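Long-range contacts in sensor protein (Shewanella oneidensis, PDB 3LIC), which probably senses a small extracellular ligand through tandem PDC domains and passes the signal across the membrane to its own cytoplasmic histidine kinase region: residues A[25-30]-A[249-254]; A[36-40]-A[162-166]. All blocks are in the same frame, centred on the assembly; numbering follows the deposited sequence.

Overall arrangement
Both contacts lie along the long helix 2-46, the spine of an extracellular sensor built from two PDC modules. Contact 2 (36-40 with 162-166) sets this helix against the central region of the six-stranded sheet of the first module. Contact 1 (25-30 with 249-254) lies about three helical turns earlier, centre to centre, where the helix meets a hairpin tip of the five-stranded second sheet. Their centres are about 17 Å apart and their nearest atoms about 7 Å, so they do not touch; L167, on strand 161-168, reaches back to L28 and L29. The bound 1,2-ethanediol belongs to contact 2, where T164 and D166, with Y136, hold it.

Contact 1 of 2, residues A[25-30]-A[249-254]; sequences LQFLLE and VAKLKW
This is a helix-against-hairpin packing at the junction of the two PDC modules: one side of helix 2-46 meets the tight connection between strands 241-248 and 255-261 of the five-stranded sheet. Segment 25-30 is regular helix. Across from it, V249 N bonds W254 O (2.5 Å) and K253 N bonds V249 O (2.8 Å), closing the hairpin; K251 (phi/psi 83/-54) forms a classic gamma turn with a weak L252 N to A250 O bond. The nearest CA pair is Q26 and V249, 5.9 Å apart. In this double-PDC fold the interface is apolar where L25 and L29 face V249, L252 and W254, polar where Q26 and E30 face A250 and K251. Leucines suit the buried side: L29 (chi1 m, chi2 t) lays CD1 over one face of the flat W254 ring, 3.5 Å from CE3, and 3.7 Å from L252 CD1, while L25 (t, p) puts CD2 3.9 Å from V249 CG2. W132 of the first module meets W254 edge-to-face. Q26 serves both parts, its aliphatic CB 4.0 Å from V249 CG1, its NE2 donating to E30 OE2 (3.0 Å). One water donates to E30 OE2 and A250 O, 2.7 Å each, while K251 NZ stays 4.1 Å from E30 OE2, beyond salt-bridge range.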
# COMPACT_ATOMS: atom_id res chain seq x y z
N LEU A 25 -6.61 -7.66 -3.71
CA LEU A 25 -6.04 -6.52 -3.05
C LEU A 25 -6.85 -6.28 -1.78
O LEU A 25 -6.28 -6.01 -0.76
CB LEU A 25 -5.98 -5.27 -3.96
CG LEU A 25 -5.60 -3.94 -3.27
CD1 LEU A 25 -4.22 -3.88 -2.72
CD2 LEU A 25 -5.83 -2.76 -4.22
N GLN A 26 -8.19 -6.40 -1.83
CA GLN A 26 -8.99 -6.24 -0.62
C GLN A 26 -8.59 -7.17 0.55
O GLN A 26 -8.44 -6.72 1.69
CB GLN A 26 -10.48 -6.50 -0.93
CG GLN A 26 -11.45 -6.14 0.24
CD GLN A 26 -12.83 -6.75 0.03
OE1 GLN A 26 -13.19 -7.17 -1.07
NE2 GLN A 26 -13.61 -6.82 1.10
N PHE A 27 -8.47 -8.47 0.26
CA PHE A 27 -8.09 -9.40 1.29
C PHE A 27 -6.64 -9.12 1.82
O PHE A 27 -6.40 -9.25 3.00
CB PHE A 27 -8.38 -10.85 0.84
CG PHE A 27 -9.87 -11.15 0.80
CD1 PHE A 27 -10.61 -11.29 1.99
CD2 PHE A 27 -10.54 -11.30 -0.40
CE1 PHE A 27 -11.97 -11.53 1.97
CE2 PHE A 27 -11.90 -11.52 -0.43
CZ PHE A 27 -12.62 -11.63 0.77
N LEU A 28 -5.72 -8.66 0.96
CA LEU A 28 -4.38 -8.33 1.34
C LEU A 28 -4.37 -7.15 2.32
O LEU A 28 -3.68 -7.19 3.33
CB LEU A 28 -3.58 -7.94 0.10
CG LEU A 28 -2.14 -7.45 0.34
CD1 LEU A 28 -1.31 -8.50 1.11
CD2 LEU A 28 -1.44 -7.10 -0.95
N LEU A 29 -5.17 -6.12 2.03
CA LEU A 29 -5.15 -4.88 2.82
C LEU A 29 -5.90 -5.11 4.12
O LEU A 29 -5.49 -4.64 5.18
CB LEU A 29 -5.80 -3.73 1.99
CG LEU A 29 -5.09 -3.26 0.69
CD1 LEU A 29 -5.94 -2.20 -0.05
CD2 LEU A 29 -3.71 -2.68 0.97
N GLU A 30 -6.96 -5.92 4.08
CA GLU A 30 -7.66 -6.22 5.30
C GLU A 30 -6.81 -7.13 6.20
O GLU A 30 -6.89 -6.99 7.43
CB GLU A 30 -9.04 -6.83 5.05
CG GLU A 30 -9.94 -5.85 4.28
CD GLU A 30 -11.31 -6.45 3.95
OE1 GLU A 30 -11.47 -7.67 4.10
OE2 GLU A 30 -12.23 -5.69 3.52
N VAL A 249 -12.20 -1.20 -4.65
CA VAL A 249 -12.01 -1.98 -3.41
C VAL A 249 -13.08 -1.61 -2.33
O VAL A 249 -13.22 -0.43 -1.94
CB VAL A 249 -10.63 -1.75 -2.88
CG1 VAL A 249 -10.41 -2.53 -1.61
CG2 VAL A 249 -9.62 -2.12 -3.92
N ALA A 250 -13.82 -2.60 -1.86
CA ALA A 250 -14.90 -2.34 -0.92
C ALA A 250 -14.41 -1.61 0.34
O ALA A 250 -13.38 -1.99 0.91
CB ALA A 250 -15.54 -3.64 -0.57
N LYS A 251 -15.09 -0.55 0.76
CA LYS A 251 -14.84 0.17 2.04
C LYS A 251 -13.72 1.20 1.93
O LYS A 251 -13.92 2.34 2.31
CB LYS A 251 -14.46 -0.76 3.20
CG LYS A 251 -15.50 -1.72 3.68
CD LYS A 251 -15.32 -1.91 5.18
CE LYS A 251 -16.25 -3.01 5.68
NZ LYS A 251 -15.82 -4.25 4.99
N LEU A 252 -12.54 0.76 1.47
CA LEU A 252 -11.45 1.67 1.26
C LEU A 252 -11.67 2.55 0.05
O LEU A 252 -11.30 3.72 0.06
CB LEU A 252 -10.13 0.87 1.12
CG LEU A 252 -9.65 0.15 2.39
CD1 LEU A 252 -8.76 -0.97 1.95
CD2 LEU A 252 -8.91 1.08 3.41
N LYS A 253 -12.29 1.98 -0.98
CA LYS A 253 -12.64 2.73 -2.18
C LYS A 253 -11.38 3.05 -2.94
O LYS A 253 -11.33 3.97 -3.75
CB LYS A 253 -13.36 4.02 -1.80
CG LYS A 253 -14.76 3.74 -1.34
CD LYS A 253 -15.05 4.58 -0.14
CE LYS A 253 -16.55 4.68 0.02
NZ LYS A 253 -17.03 4.99 -1.37
N TRP A 254 -10.32 2.31 -2.65
CA TRP A 254 -9.24 2.30 -3.61
C TRP A 254 -9.78 1.66 -4.90
O TRP A 254 -10.81 0.90 -4.85
CB TRP A 254 -8.05 1.52 -3.09
CG TRP A 254 -7.46 2.08 -1.85
CD1 TRP A 254 -8.01 3.04 -1.01
CD2 TRP A 254 -6.21 1.69 -1.26
NE1 TRP A 254 -7.15 3.27 0.04
CE2 TRP A 254 -6.05 2.45 -0.09
CE3 TRP A 254 -5.20 0.81 -1.64
CZ2 TRP A 254 -4.94 2.32 0.72
CZ3 TRP A 254 -4.10 0.68 -0.84
CH2 TRP A 254 -3.98 1.42 0.34
O HOH W 1 -11.56 -3.37 2.28

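Contact 2 of 2, residues A[36-40]-A[162-166]; sequences TQGLS and VTTVD. With EDO (1,2-ethanediol), chain B.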
# COMPACT_ATOMS: atom_id res chain seq x y z
N THR A 36 -2.07 -5.53 12.19
CA THR A 36 -1.57 -4.33 12.85
C THR A 36 -2.51 -3.95 14.00
O THR A 36 -2.06 -3.70 15.10
CB THR A 36 -1.46 -3.20 11.86
OG1 THR A 36 -0.74 -3.71 10.76
CG2 THR A 36 -0.67 -2.00 12.45
N GLN A 37 -3.82 -3.95 13.76
CA GLN A 37 -4.75 -3.71 14.85
C GLN A 37 -4.57 -4.72 16.00
O GLN A 37 -4.62 -4.36 17.17
CB GLN A 37 -6.21 -3.69 14.31
CG GLN A 37 -6.47 -2.51 13.40
CD GLN A 37 -7.82 -2.65 12.66
OE1 GLN A 37 -8.56 -3.59 12.89
NE2 GLN A 37 -8.13 -1.72 11.77
N GLY A 38 -4.34 -5.98 15.68
CA GLY A 38 -4.25 -7.01 16.73
C GLY A 38 -2.98 -6.67 17.55
O GLY A 38 -3.00 -6.64 18.79
N LEU A 39 -1.88 -6.34 16.85
CA LEU A 39 -0.63 -6.09 17.59
C LEU A 39 -0.74 -4.83 18.48
O LEU A 39 -0.35 -4.87 19.67
CB LEU A 39 0.61 -6.07 16.68
CG LEU A 39 1.93 -5.73 17.38
CD1 LEU A 39 2.27 -6.73 18.50
CD2 LEU A 39 3.08 -5.67 16.30
N SER A 40 -1.29 -3.74 17.94
CA SER A 40 -1.48 -2.57 18.82
C SER A 40 -2.44 -2.83 19.98
O SER A 40 -2.29 -2.32 21.05
CB SER A 40 -1.94 -1.33 18.03
OG SER A 40 -0.82 -0.87 17.27
N VAL A 162 2.89 3.76 17.75
CA VAL A 162 2.16 2.97 16.73
C VAL A 162 2.90 1.66 16.40
O VAL A 162 4.13 1.57 16.54
CB VAL A 162 2.06 3.80 15.47
CG1 VAL A 162 1.41 5.20 15.76
CG2 VAL A 162 3.47 4.03 14.86
N THR A 163 2.19 0.63 15.96
CA THR A 163 2.80 -0.51 15.30
C THR A 163 2.35 -0.43 13.83
O THR A 163 1.35 0.22 13.52
CB THR A 163 2.39 -1.83 15.92
OG1 THR A 163 1.02 -2.10 15.62
CG2 THR A 163 2.54 -1.77 17.45
N THR A 164 3.10 -1.06 12.92
CA THR A 164 2.89 -0.80 11.51
C THR A 164 2.98 -2.09 10.78
O THR A 164 3.53 -3.06 11.31
CB THR A 164 3.96 0.14 10.87
OG1 THR A 164 5.25 -0.49 10.91
CG2 THR A 164 4.00 1.56 11.53
N VAL A 165 2.48 -2.13 9.57
CA VAL A 165 2.82 -3.22 8.65
C VAL A 165 3.14 -2.48 7.33
O VAL A 165 2.43 -1.51 6.96
CB VAL A 165 1.66 -4.29 8.48
CG1 VAL A 165 2.02 -5.39 7.55
CG2 VAL A 165 1.46 -5.05 9.78
N ASP A 166 4.25 -2.86 6.68
CA ASP A 166 4.64 -2.34 5.36
C ASP A 166 4.31 -3.37 4.29
O ASP A 166 4.57 -4.59 4.46
CB ASP A 166 6.16 -2.04 5.29
CG ASP A 166 6.61 -1.00 6.30
OD1 ASP A 166 7.83 -0.96 6.61
OD2 ASP A 166 5.74 -0.20 6.77
C1 EDO B . 7.43 2.02 9.00
O1 EDO B . 6.67 0.80 9.09
C2 EDO B . 8.76 1.82 8.29
O2 EDO B . 8.53 1.58 6.88
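Helix 36-40 runs nearly antiparallel to strand 162-166, with the short axes 156° apart in direction and 7.8 Å apart at their closest. Because strand side chains alternate, T163 and V165 point toward the helix while V162 and T164 point away. The helix answers with T36, L39 and S40, spaced to fall on one side. Small residues suit so close an approach: the CA atoms of T36 and T164 are 5.8 Å apart, those of S40 and T163 5.9 Å. The T163 side chain, chi1 near +60° (p), directs OG1 at S40, donating a hydrogen bond to S40 OG at 2.8 Å. S40, in the m rotamer, bonds in turn to V151 O on the adjoining strand 145-153, so a short hydroxyl relay satisfies polar groups in a buried seam. T36, also m, bonds through OG1 to A32 O one turn back, and turns its methyl to the strand, CG2 lying 3.2 Å from T163 O and 3.9 Å from T164 CA. L39 (t, p) packs CD2 3.9 Å from T163 CB.

On the other face of the strand T164, again p, donates from OG1 to EDO O1 at 2.6 Å. D166 (chi1 m) receives EDO O2 at its OD1, 2.6 Å, and EDO O1 at OD2, 2.7 Å, the latter oxygen being less surely placed. Y136 and Y93 bond the diol and D166 OD1 respectively. The diol probably came from the crystallisation liquor, yet a long helix backing a sheet whose opposite face holds a small polar molecule is consistent with the ligand pocket of a PDC (Cache) sensor domain.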